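Local coordinates for protein methyltransferase 1 (Methanosarcina barkeri, PDB 2I2X) that transfers the methyl group of methanol to the cob(I)amide cofactor bound to its partner MtaC, a zinc-dependent step of methanogenesis from methanol, at residues Y6-Y11 with K277-M282; R247-A251 with Y271-V276. All coordinates share one frame. Residue numbers count along the deposited sequence, not the author numbering.

How the contacts relate
Both contacts use the short helix 273-280 of this TIM-barrel subunit, one at each end. Contact 2 sets residues 271-276, at its N-terminal part, against the middle of helix 240-259; contact 1 covers its C-terminal turn with the N-terminal segment 6-11. The centres lie about 12 Å apart, and residues 271-276 run directly into 277-282. Along the chain the order is 6-11, 247-251, 271-276, 277-282. Contact 2 is fully buried, about 9 Å from the chain centre; contact 1, at about 17 Å, is partly buried and away from the annotated sites. One short helix thus joins the buried region next to the zinc site to the N-terminal segment packed on its far end.

Contact 1: Y6-Y11 with K277-M282; sequences YTSMAY and KAITGM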
# COMPACT_ATOMS: atom_id res chain seq x y z
N TYR A 6 -11.73 37.21 -2.39
CA TYR A 6 -12.19 36.99 -1.02
C TYR A 6 -11.64 38.04 -0.09
O TYR A 6 -10.45 38.28 -0.07
CB TYR A 6 -11.81 35.58 -0.51
CG TYR A 6 -12.76 34.52 -0.99
CD1 TYR A 6 -13.85 34.11 -0.22
CD2 TYR A 6 -12.58 33.93 -2.25
CE1 TYR A 6 -14.74 33.14 -0.70
CE2 TYR A 6 -13.46 32.95 -2.73
CZ TYR A 6 -14.54 32.58 -1.95
OH TYR A 6 -15.40 31.64 -2.43
N THR A 7 -12.52 38.66 0.68
CA THR A 7 -12.11 39.70 1.64
C THR A 7 -12.70 39.41 2.99
O THR A 7 -12.64 40.23 3.91
CB THR A 7 -12.44 41.16 1.14
OG1 THR A 7 -13.79 41.22 0.66
CG2 THR A 7 -11.51 41.56 -0.03
N SER A 8 -13.28 38.21 3.12
CA SER A 8 -13.74 37.74 4.43
C SER A 8 -13.64 36.23 4.49
O SER A 8 -13.41 35.60 3.46
CB SER A 8 -15.15 38.25 4.76
OG SER A 8 -16.01 37.97 3.69
N MET A 9 -13.75 35.67 5.70
CA MET A 9 -13.67 34.23 5.97
C MET A 9 -15.07 33.61 6.01
O MET A 9 -15.96 34.13 6.66
CB MET A 9 -13.03 33.98 7.34
CG MET A 9 -11.69 34.64 7.65
SD MET A 9 -10.40 33.93 6.68
CE MET A 9 -10.27 32.25 7.33
N ALA A 10 -15.25 32.48 5.34
CA ALA A 10 -16.49 31.69 5.39
C ALA A 10 -16.85 31.22 6.78
O ALA A 10 -18.02 31.10 7.12
CB ALA A 10 -16.37 30.49 4.48
N TYR A 11 -15.84 30.93 7.59
CA TYR A 11 -16.05 30.45 8.92
C TYR A 11 -15.71 31.55 9.91
O TYR A 11 -14.75 32.28 9.72
CB TYR A 11 -15.09 29.26 9.19
CG TYR A 11 -15.44 27.99 8.47
CD1 TYR A 11 -16.34 27.07 9.02
CD2 TYR A 11 -14.85 27.68 7.25
CE1 TYR A 11 -16.67 25.87 8.33
CE2 TYR A 11 -15.16 26.49 6.56
CZ TYR A 11 -16.06 25.60 7.11
OH TYR A 11 -16.35 24.45 6.41
N LYS A 277 -9.98 26.17 2.41
CA LYS A 277 -11.25 25.79 3.01
C LYS A 277 -11.66 26.81 4.03
O LYS A 277 -12.82 27.23 4.02
CB LYS A 277 -11.19 24.40 3.65
CG LYS A 277 -12.54 23.96 4.21
CD LYS A 277 -12.60 22.49 4.52
CE LYS A 277 -13.99 22.03 5.00
NZ LYS A 277 -13.96 20.57 5.23
N ALA A 278 -10.75 27.19 4.92
CA ALA A 278 -11.03 28.24 5.91
C ALA A 278 -11.52 29.55 5.28
O ALA A 278 -12.43 30.19 5.80
CB ALA A 278 -9.80 28.51 6.79
N ILE A 279 -10.95 29.95 4.14
CA ILE A 279 -11.41 31.13 3.47
C ILE A 279 -12.75 30.89 2.77
O ILE A 279 -13.70 31.65 2.98
CB ILE A 279 -10.35 31.65 2.46
CG1 ILE A 279 -9.08 32.09 3.18
CG2 ILE A 279 -10.89 32.78 1.64
CD1 ILE A 279 -7.91 32.29 2.26
N THR A 280 -12.82 29.85 1.95
CA THR A 280 -13.93 29.68 1.02
C THR A 280 -15.15 28.93 1.56
O THR A 280 -16.27 29.09 1.03
CB THR A 280 -13.50 28.91 -0.25
OG1 THR A 280 -13.08 27.60 0.12
CG2 THR A 280 -12.35 29.61 -0.98
N GLY A 281 -14.95 28.07 2.57
CA GLY A 281 -16.04 27.22 3.05
C GLY A 281 -16.40 26.14 2.06
O GLY A 281 -17.47 25.53 2.14
N MET A 282 -15.48 25.90 1.11
CA MET A 282 -15.66 24.91 0.06
C MET A 282 -14.93 23.61 0.43
O MET A 282 -13.94 23.65 1.21
CB MET A 282 -15.12 25.44 -1.26
CG MET A 282 -16.09 26.39 -1.92
SD MET A 282 -15.31 27.34 -3.23
CE MET A 282 -16.68 28.33 -3.79
O HOH W 1 -17.32 30.73 -1.02
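The C-terminal turn of helix 273-280, in a TIM-barrel subunit, closes with an ST turn, Met-282 N donating to Thr-280 OG1 at 3.1 Å, and is covered by an irregular N-terminal segment without helix or strand. Thr-280 OG1 is also hydrogen-bonded to Val-276 O. One direct hydrogen bond joins the backbones: Ala-10 N donates to Ile-279 O at 2.9 Å, with an N-H...O angle of 152°. Gly-281 is the first residue beyond the helix, and its positive phi (71°) favours glycine; an ideal CB there would come 2.8 Å from Ala-10 CB, a clash. Ala-10 CB instead packs 3.4 Å from Gly-281 N. Tyr-6 CB meets Ile-279 CG2 at 3.6 Å, and Met-9 CE meets Ala-278 CB at 3.8 Å. The Tyr-11 ring presents its edge to the carbonyls, with CE2 3.5 Å from Lys-277 O. Leu-255 of helix 240-259 touches Tyr-6, Ile-279 and Thr-280. Thr-280 CG2 makes a CH-pi contact over the Tyr-6 ring, 4.2 Å from its centroid and 26° off the normal. A water completes the link, 2.6 Å from Tyr-6 OH and donating to Thr-280 O at 2.8 Å.

Contact 2: R247-A251 with Y271-V276; sequences RAISA and YENIIV
This is a buried packing contact between the middle of helix 240-259 and the N-terminal part of helix 273-280, beside the zinc site of the TIM-barrel subunit. Residues 247-251 are helical throughout. Tyr-271 has phi/psi -58/-28° and Glu-272 -69/-7°, and Val-276 N hydrogen-bonds to Glu-272 O at 3.2 Å. The closest backbone approach, Ala-251 CA to Glu-272 CA, is 5.3 Å, and the interface buries 342 Å².

The CA-to-CB bonds of Ser-250, Tyr-271, Glu-272 and Ile-275 point toward the opposing segment, though Tyr-271 (chi1 m, -74°) leads its end away. The polar side is a salt bridge: Arg-247 NH1 donates to Glu-272 OE2 at 3.2 Å (N-H...O angle 140°). Arg-247 takes chi1 t, chi2 p and chi3 p, and Glu-272 chi1 p and chi2 m. Glu-272 OE2 lies near the guanidinium plane, while Tyr-271 CB sits over one face, 3.6 Å from Arg-247 CZ. Ser-250, chi1 p, turns OG back to Arg-247 O (2.5 Å), and the same OG lies 3.2 Å from Glu-272 CB. The apolar side is small: Ala-251 CB packs 3.6 Å from Ile-275 CG2 (chi1 m, chi2 t), and Ala-251 O lies 3.8 Å from Val-276 CG2.

The Tyr-271 side chain lies about 8 Å from the zinc, its OH hydrogen-bonded to Asp-297 OD2. The buried charges compensate each other within a wider network: Glu-272 OE1 hydrogen-bonds to Ser-254 OG and to Asp-219 N, just before zinc ligand Cys-220, and Arg-247 NH2 to Asn-224 OD1, linking the helix pair to helix 220-230.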
# COMPACT_ATOMS: atom_id res chain seq x y z
N ARG A 247 4.68 26.93 1.10
CA ARG A 247 3.31 26.48 1.30
C ARG A 247 2.32 27.59 1.62
O ARG A 247 1.20 27.61 1.09
CB ARG A 247 3.22 25.43 2.40
CG ARG A 247 1.82 24.86 2.56
CD ARG A 247 1.44 23.94 1.41
NE ARG A 247 2.31 22.75 1.37
CZ ARG A 247 2.36 21.89 0.35
NH1 ARG A 247 1.58 22.07 -0.71
NH2 ARG A 247 3.20 20.85 0.41
N ALA A 248 2.72 28.48 2.51
CA ALA A 248 1.89 29.60 2.89
C ALA A 248 1.52 30.48 1.68
O ALA A 248 0.37 30.85 1.51
CB ALA A 248 2.59 30.42 3.97
N ILE A 249 2.50 30.77 0.82
CA ILE A 249 2.29 31.57 -0.41
C ILE A 249 1.38 30.86 -1.42
O ILE A 249 0.71 31.53 -2.24
CB ILE A 249 3.67 31.91 -1.07
CG1 ILE A 249 4.61 32.50 0.00
CG2 ILE A 249 3.51 32.81 -2.30
CD1 ILE A 249 5.95 33.13 -0.49
N SER A 250 1.36 29.52 -1.37
CA SER A 250 0.61 28.74 -2.37
C SER A 250 -0.86 28.90 -2.09
O SER A 250 -1.68 28.83 -3.00
CB SER A 250 0.98 27.26 -2.35
OG SER A 250 0.52 26.63 -1.15
N ALA A 251 -1.18 29.14 -0.82
CA ALA A 251 -2.58 29.29 -0.40
C ALA A 251 -3.36 30.35 -1.22
O ALA A 251 -4.38 30.02 -1.82
CB ALA A 251 -2.68 29.54 1.10
N TYR A 271 -2.00 20.49 -0.33
CA TYR A 271 -1.96 20.55 1.11
C TYR A 271 -2.39 21.90 1.66
O TYR A 271 -2.87 21.97 2.80
CB TYR A 271 -0.56 20.24 1.57
CG TYR A 271 -0.15 18.78 1.47
CD1 TYR A 271 0.32 18.25 0.28
CD2 TYR A 271 -0.17 17.95 2.60
CE1 TYR A 271 0.75 16.95 0.20
CE2 TYR A 271 0.24 16.63 2.52
CZ TYR A 271 0.71 16.13 1.31
OH TYR A 271 1.17 14.82 1.20
N GLU A 272 -2.19 22.97 0.88
CA GLU A 272 -2.63 24.28 1.28
C GLU A 272 -4.16 24.41 1.29
O GLU A 272 -4.70 25.45 1.72
CB GLU A 272 -2.01 25.35 0.36
CG GLU A 272 -2.52 25.39 -1.13
CD GLU A 272 -1.88 24.33 -2.02
OE1 GLU A 272 -2.04 24.45 -3.27
OE2 GLU A 272 -1.24 23.37 -1.48
N ASN A 273 -4.87 23.37 0.81
CA ASN A 273 -6.34 23.37 0.79
C ASN A 273 -6.96 23.65 2.15
O ASN A 273 -8.10 24.15 2.25
CB ASN A 273 -6.92 22.07 0.22
CG ASN A 273 -6.70 21.94 -1.28
OD1 ASN A 273 -6.34 22.90 -1.97
ND2 ASN A 273 -6.89 20.72 -1.79
N ILE A 274 -6.22 23.33 3.22
CA ILE A 274 -6.78 23.61 4.55
C ILE A 274 -6.97 25.15 4.72
O ILE A 274 -8.02 25.63 5.19
CB ILE A 274 -5.96 22.96 5.69
CG1 ILE A 274 -6.54 23.31 7.07
CG2 ILE A 274 -4.46 23.37 5.62
CD1 ILE A 274 -7.89 22.79 7.35
N ILE A 275 -5.96 25.92 4.32
CA ILE A 275 -6.11 27.37 4.31
C ILE A 275 -7.27 27.78 3.39
O ILE A 275 -8.07 28.59 3.77
CB ILE A 275 -4.81 28.06 3.90
CG1 ILE A 275 -3.71 27.72 4.90
CG2 ILE A 275 -4.99 29.56 3.87
CD1 ILE A 275 -2.32 27.85 4.34
N VAL A 276 -7.37 27.17 2.22
CA VAL A 276 -8.37 27.54 1.22
C VAL A 276 -9.80 27.29 1.70
O VAL A 276 -10.71 28.10 1.44
CB VAL A 276 -8.09 26.83 -0.15
CG1 VAL A 276 -9.22 27.07 -1.13
CG2 VAL A 276 -6.77 27.31 -0.75